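Local structure of sugar ABC transporter (Agrobacterium radiobacter, 4RXT) at residues Leu236-Asp248 and Asp274-Ser286. The protein binds arabinose in the cleft between its two lobes and probably serves as the solute-binding component of a sugar ABC transporter. Sequence-based numbering, arbitrary orientation.
Sequences LKSGAIAGLVVQD and DTGANLVTKANMS. With ARA (alpha-L-arabinopyranose), chain B.
L244 and V280 form a hydrogen-bonded antiparallel pair: L244 N reaches V280 O at 2.8 Å, and V280 N returns to L244 O at 2.7 Å. V246 and N278 repeat the pattern, N278 N giving the longest of the four bonds, 3.0 Å to V246 O. Between them V245 faces L279 as a non-hydrogen-bonded pair. The N-to-C directions of strands 243-246 and 278-280 make an angle of 151°, consistent with a twisted antiparallel pairing.

V280 can be followed outward. Its CB lies 3.4 Å from L244 O; with CG1 anti to the backbone N (chi1 177°), the branches diverge, CG1 meeting L236 CD2 in the last turn of helix 230-238 and CG2 packing 3.6 Å from V246 CG2. I290 of helix 288-294 also touches this side chain. On the other face V245 is split likewise, CG1 against A277 CB and CG2 against L279 CD1, while I115 of helix 109-128 touches both V245 and L279. Farther along, K282 lays CG 3.3 Å from L236 O, and water 1 joins its NZ to K237 O.

Just past the pairing, Q247 extends beyond CG and NE2 donates nearly straight (170°) to O2 of arabinopyranose; OE1 is hydrogen-bonded to T107 and NE2 also to D227. The antiparallel edge strand 278-280 beside strand 243-246 thus completes the mixed sheet of one lobe in a periplasmic-binding-protein fold, with Q247, directly after the last paired residue V246, reaching into the sugar site.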
loop_
_atom_site.group_PDB
_atom_site.type_symbol
_atom_site.label_atom_id
_atom_site.label_comp_id
_atom_site.label_asym_id
_atom_site.label_seq_id
_atom_site.Cartn_x
_atom_site.Cartn_y
_atom_site.Cartn_z
ATOM N N LEU A 236 9.548 10.249 10.627
ATOM C CA LEU A 236 9.183 9.564 11.875
ATOM C C LEU A 236 10.141 9.952 13.030
ATOM O O LEU A 236 9.752 10.269 14.148
ATOM C CB LEU A 236 9.167 8.060 11.645
ATOM C CG LEU A 236 8.579 7.243 12.792
ATOM C CD1 LEU A 236 7.109 7.581 12.950
ATOM C CD2 LEU A 236 8.720 5.754 12.529
ATOM N N LYS A 237 11.411 10.040 12.701
ATOM C CA LYS A 237 12.396 10.387 13.707
ATOM C C LYS A 237 12.335 11.869 14.063
ATOM O O LYS A 237 12.542 12.245 15.229
ATOM C CB LYS A 237 13.751 10.006 13.183
ATOM C CG LYS A 237 13.921 8.513 13.192
ATOM C CD LYS A 237 15.353 8.104 12.988
ATOM C CE LYS A 237 15.842 8.368 11.576
ATOM N NZ LYS A 237 16.959 7.441 11.227
ATOM N N SER A 238 12.072 12.705 13.056
ATOM C CA SER A 238 12.069 14.153 13.259
ATOM C C SER A 238 10.800 14.602 13.982
ATOM O O SER A 238 10.766 15.692 14.558
ATOM C CB SER A 238 12.197 14.918 11.943
ATOM O OG SER A 238 10.956 14.962 11.225
ATOM N N GLY A 239 9.756 13.764 13.916
ATOM C CA GLY A 239 8.462 14.057 14.498
ATOM C C GLY A 239 7.440 14.583 13.512
ATOM O O GLY A 239 6.294 14.795 13.873
ATOM N N ALA A 240 7.840 14.795 12.261
ATOM C CA ALA A 240 6.858 15.249 11.238
ATOM C C ALA A 240 5.782 14.229 10.926
ATOM O O ALA A 240 4.714 14.601 10.490
ATOM C CB ALA A 240 7.534 15.680 9.946
ATOM N N ILE A 241 6.108 12.954 11.125
ATOM C CA ILE A 241 5.152 11.853 11.056
ATOM C C ILE A 241 5.110 11.200 12.431
ATOM O O ILE A 241 6.151 10.995 13.046
ATOM C CB ILE A 241 5.446 10.840 9.935
ATOM C CG1 ILE A 241 5.186 11.496 8.585
ATOM C CG2 ILE A 241 4.595 9.567 10.130
ATOM C CD1 ILE A 241 5.440 10.610 7.377
ATOM N N ALA A 242 3.907 10.895 12.939
ATOM C CA ALA A 242 3.711 10.296 14.250
ATOM C C ALA A 242 3.760 8.773 14.233
ATOM O O ALA A 242 4.106 8.118 15.243
ATOM C CB ALA A 242 2.391 10.765 14.849
ATOM N N GLY A 243 3.380 8.198 13.097
ATOM C CA GLY A 243 3.344 6.751 12.957
ATOM C C GLY A 243 3.237 6.368 11.518
ATOM O O GLY A 243 2.682 7.136 10.731
ATOM N N LEU A 244 3.737 5.167 11.205
ATOM C CA LEU A 244 3.609 4.570 9.882
ATOM C C LEU A 244 3.127 3.159 10.018
ATOM O O LEU A 244 3.750 2.353 10.742
ATOM C CB LEU A 244 4.969 4.506 9.176
ATOM C CG LEU A 244 5.595 5.857 8.819
ATOM C CD1 LEU A 244 7.070 5.698 8.471
ATOM C CD2 LEU A 244 4.851 6.569 7.689
ATOM N N VAL A 245 2.021 2.832 9.318
ATOM C CA VAL A 245 1.584 1.420 9.241
ATOM C C VAL A 245 2.395 0.732 8.156
ATOM O O VAL A 245 2.287 1.070 6.986
ATOM C CB VAL A 245 0.090 1.261 8.972
ATOM C CG1 VAL A 245 -0.313 -0.219 9.013
ATOM C CG2 VAL A 245 -0.739 2.063 9.989
ATOM N N VAL A 246 3.183 -0.255 8.566
ATOM C CA VAL A 246 4.153 -0.902 7.680
ATOM C C VAL A 246 3.659 -2.311 7.325
ATOM O O VAL A 246 3.126 -3.031 8.167
ATOM C CB VAL A 246 5.562 -0.935 8.317
ATOM C CG1 VAL A 246 6.601 -1.700 7.480
ATOM C CG2 VAL A 246 6.029 0.500 8.515
ATOM N N GLN A 247 3.767 -2.620 6.038
ATOM C CA GLN A 247 3.339 -3.873 5.455
ATOM C C GLN A 247 4.553 -4.756 5.197
ATOM O O GLN A 247 5.651 -4.422 5.620
ATOM C CB GLN A 247 2.655 -3.552 4.127
ATOM C CG GLN A 247 1.484 -2.584 4.201
ATOM C CD GLN A 247 0.828 -2.424 2.845
ATOM O OE1 GLN A 247 -0.013 -3.242 2.419
ATOM N NE2 GLN A 247 1.239 -1.389 2.122
ATOM N N ASP A 248 4.369 -5.874 4.499
ATOM C CA ASP A 248 5.475 -6.768 4.096
ATOM C C ASP A 248 5.521 -6.948 2.575
ATOM O O ASP A 248 5.275 -8.041 2.053
ATOM C CB ASP A 248 5.430 -8.134 4.809
ATOM C CG ASP A 248 6.779 -8.856 4.812
ATOM O OD1 ASP A 248 7.706 -8.441 4.089
ATOM O OD2 ASP A 248 6.852 -9.884 5.534
ATOM N N ASP A 274 -2.475 -13.559 4.712
ATOM C CA ASP A 274 -2.393 -12.273 5.382
ATOM C C ASP A 274 -0.961 -11.999 5.755
ATOM O O ASP A 274 -0.390 -12.648 6.635
ATOM C CB ASP A 274 -3.317 -12.284 6.624
ATOM C CG ASP A 274 -3.322 -10.980 7.397
ATOM O OD1 ASP A 274 -2.475 -10.121 7.122
ATOM O OD2 ASP A 274 -4.169 -10.840 8.315
ATOM N N THR A 275 -0.385 -11.023 5.071
ATOM C CA THR A 275 1.049 -10.731 5.213
ATOM C C THR A 275 1.368 -9.746 6.373
ATOM O O THR A 275 2.547 -9.445 6.647
ATOM C CB THR A 275 1.676 -10.277 3.870
ATOM O OG1 THR A 275 0.907 -9.212 3.297
ATOM C CG2 THR A 275 1.760 -11.433 2.879
ATOM N N GLY A 276 0.332 -9.259 7.058
ATOM C CA GLY A 276 0.497 -8.510 8.292
ATOM C C GLY A 276 0.700 -7.010 8.148
ATOM O O GLY A 276 1.163 -6.491 7.120
ATOM N N ALA A 277 0.348 -6.321 9.225
ATOM C CA ALA A 277 0.533 -4.869 9.356
ATOM C C ALA A 277 0.980 -4.525 10.758
ATOM O O ALA A 277 0.515 -5.111 11.725
ATOM C CB ALA A 277 -0.762 -4.138 9.053
ATOM N N ASN A 278 1.886 -3.556 10.868
ATOM C CA ASN A 278 2.357 -3.063 12.158
ATOM C C ASN A 278 2.461 -1.549 12.171
ATOM O O ASN A 278 3.078 -0.948 11.260
ATOM C CB ASN A 278 3.741 -3.645 12.524
ATOM C CG ASN A 278 3.686 -5.149 12.821
ATOM O OD1 ASN A 278 3.473 -5.576 13.967
ATOM N ND2 ASN A 278 3.852 -5.957 11.781
ATOM N N LEU A 279 1.859 -0.948 13.195
ATOM C CA LEU A 279 2.052 0.481 13.448
ATOM C C LEU A 279 3.443 0.708 14.029
ATOM O O LEU A 279 3.779 0.246 15.110
ATOM C CB LEU A 279 0.978 1.024 14.377
ATOM C CG LEU A 279 1.093 2.537 14.607
ATOM C CD1 LEU A 279 0.843 3.351 13.340
ATOM C CD2 LEU A 279 0.210 2.969 15.758
ATOM N N VAL A 280 4.206 1.490 13.279
ATOM C CA VAL A 280 5.583 1.799 13.648
ATOM C C VAL A 280 5.661 3.233 14.108
ATOM O O VAL A 280 5.187 4.140 13.411
ATOM C CB VAL A 280 6.520 1.557 12.464
ATOM C CG1 VAL A 280 7.963 1.955 12.814
ATOM C CG2 VAL A 280 6.449 0.104 12.049
ATOM N N THR A 281 6.288 3.423 15.285
ATOM C CA THR A 281 6.487 4.735 15.878
ATOM C C THR A 281 7.937 4.859 16.313
ATOM O O THR A 281 8.692 3.904 16.221
ATOM C CB THR A 281 5.613 4.929 17.116
ATOM O OG1 THR A 281 6.072 4.039 18.141
ATOM C CG2 THR A 281 4.144 4.728 16.773
ATOM N N LYS A 282 8.316 6.039 16.801
ATOM C CA LYS A 282 9.635 6.200 17.462
ATOM C C LYS A 282 9.874 5.172 18.558
ATOM O O LYS A 282 10.951 4.644 18.690
ATOM C CB LYS A 282 9.758 7.596 18.061
ATOM C CG LYS A 282 10.048 8.637 17.017
ATOM C CD LYS A 282 10.405 9.981 17.642
ATOM C CE LYS A 282 9.522 10.342 18.829
ATOM N NZ LYS A 282 9.727 11.764 19.257
ATOM N N ALA A 283 8.815 4.876 19.299
ATOM C CA ALA A 283 8.876 3.973 20.451
ATOM C C ALA A 283 9.205 2.513 20.072
ATOM O O ALA A 283 9.774 1.738 20.904
ATOM C CB ALA A 283 7.551 4.047 21.206
ATOM N N ASN A 284 8.848 2.115 18.859
ATOM C CA ASN A 284 9.080 0.717 18.458
ATOM C C ASN A 284 9.867 0.439 17.164
ATOM O O ASN A 284 10.046 -0.733 16.766
ATOM C CB ASN A 284 7.751 -0.033 18.429
ATOM C CG ASN A 284 6.897 0.339 17.229
ATOM O OD1 ASN A 284 7.312 1.084 16.378
ATOM N ND2 ASN A 284 5.728 -0.210 17.161
ATOM N N MET A 285 10.388 1.487 16.531
ATOM C CA MET A 285 11.055 1.327 15.248
ATOM C C MET A 285 12.354 0.528 15.348
ATOM O O MET A 285 12.841 -0.006 14.361
ATOM C CB MET A 285 11.301 2.682 14.556
ATOM C CG MET A 285 12.189 3.672 15.294
ATOM S SD MET A 285 12.384 5.306 14.490
ATOM C CE MET A 285 12.980 4.882 12.915
ATOM N N SER A 286 12.888 0.382 16.557
ATOM C CA SER A 286 14.070 -0.459 16.750
ATOM C C SER A 286 13.751 -1.889 17.192
ATOM O O SER A 286 14.670 -2.682 17.393
ATOM C CB SER A 286 15.001 0.181 17.790
ATOM O OG SER A 286 14.466 0.051 19.109
HETATM C C1 ARA B . 1.198 0.885 -0.827
HETATM C C2 ARA B . -0.128 0.176 -1.165
HETATM C C3 ARA B . -0.272 0.070 -2.674
HETATM C C4 ARA B . -0.081 1.435 -3.358
HETATM C C5 ARA B . 0.523 2.419 -2.447
HETATM O O1 ARA B . 0.734 1.306 0.451
HETATM O O2 ARA B . -0.152 -1.154 -0.612
HETATM O O3 ARA B . -1.532 -0.558 -2.962
HETATM O O4 ARA B . -1.316 2.093 -3.647
HETATM O O5 ARA B . 1.636 1.939 -1.673
HETATM O O HOH W 1 10.312 13.347 17.060
HETATM O O HOH W 2 6.473 8.320 16.640
HETATM O O HOH W 3 4.276 -5.330 8.985
HETATM O O HOH W 4 1.581 -6.920 4.583
HETATM O O HOH W 5 4.632 -11.080 6.529
#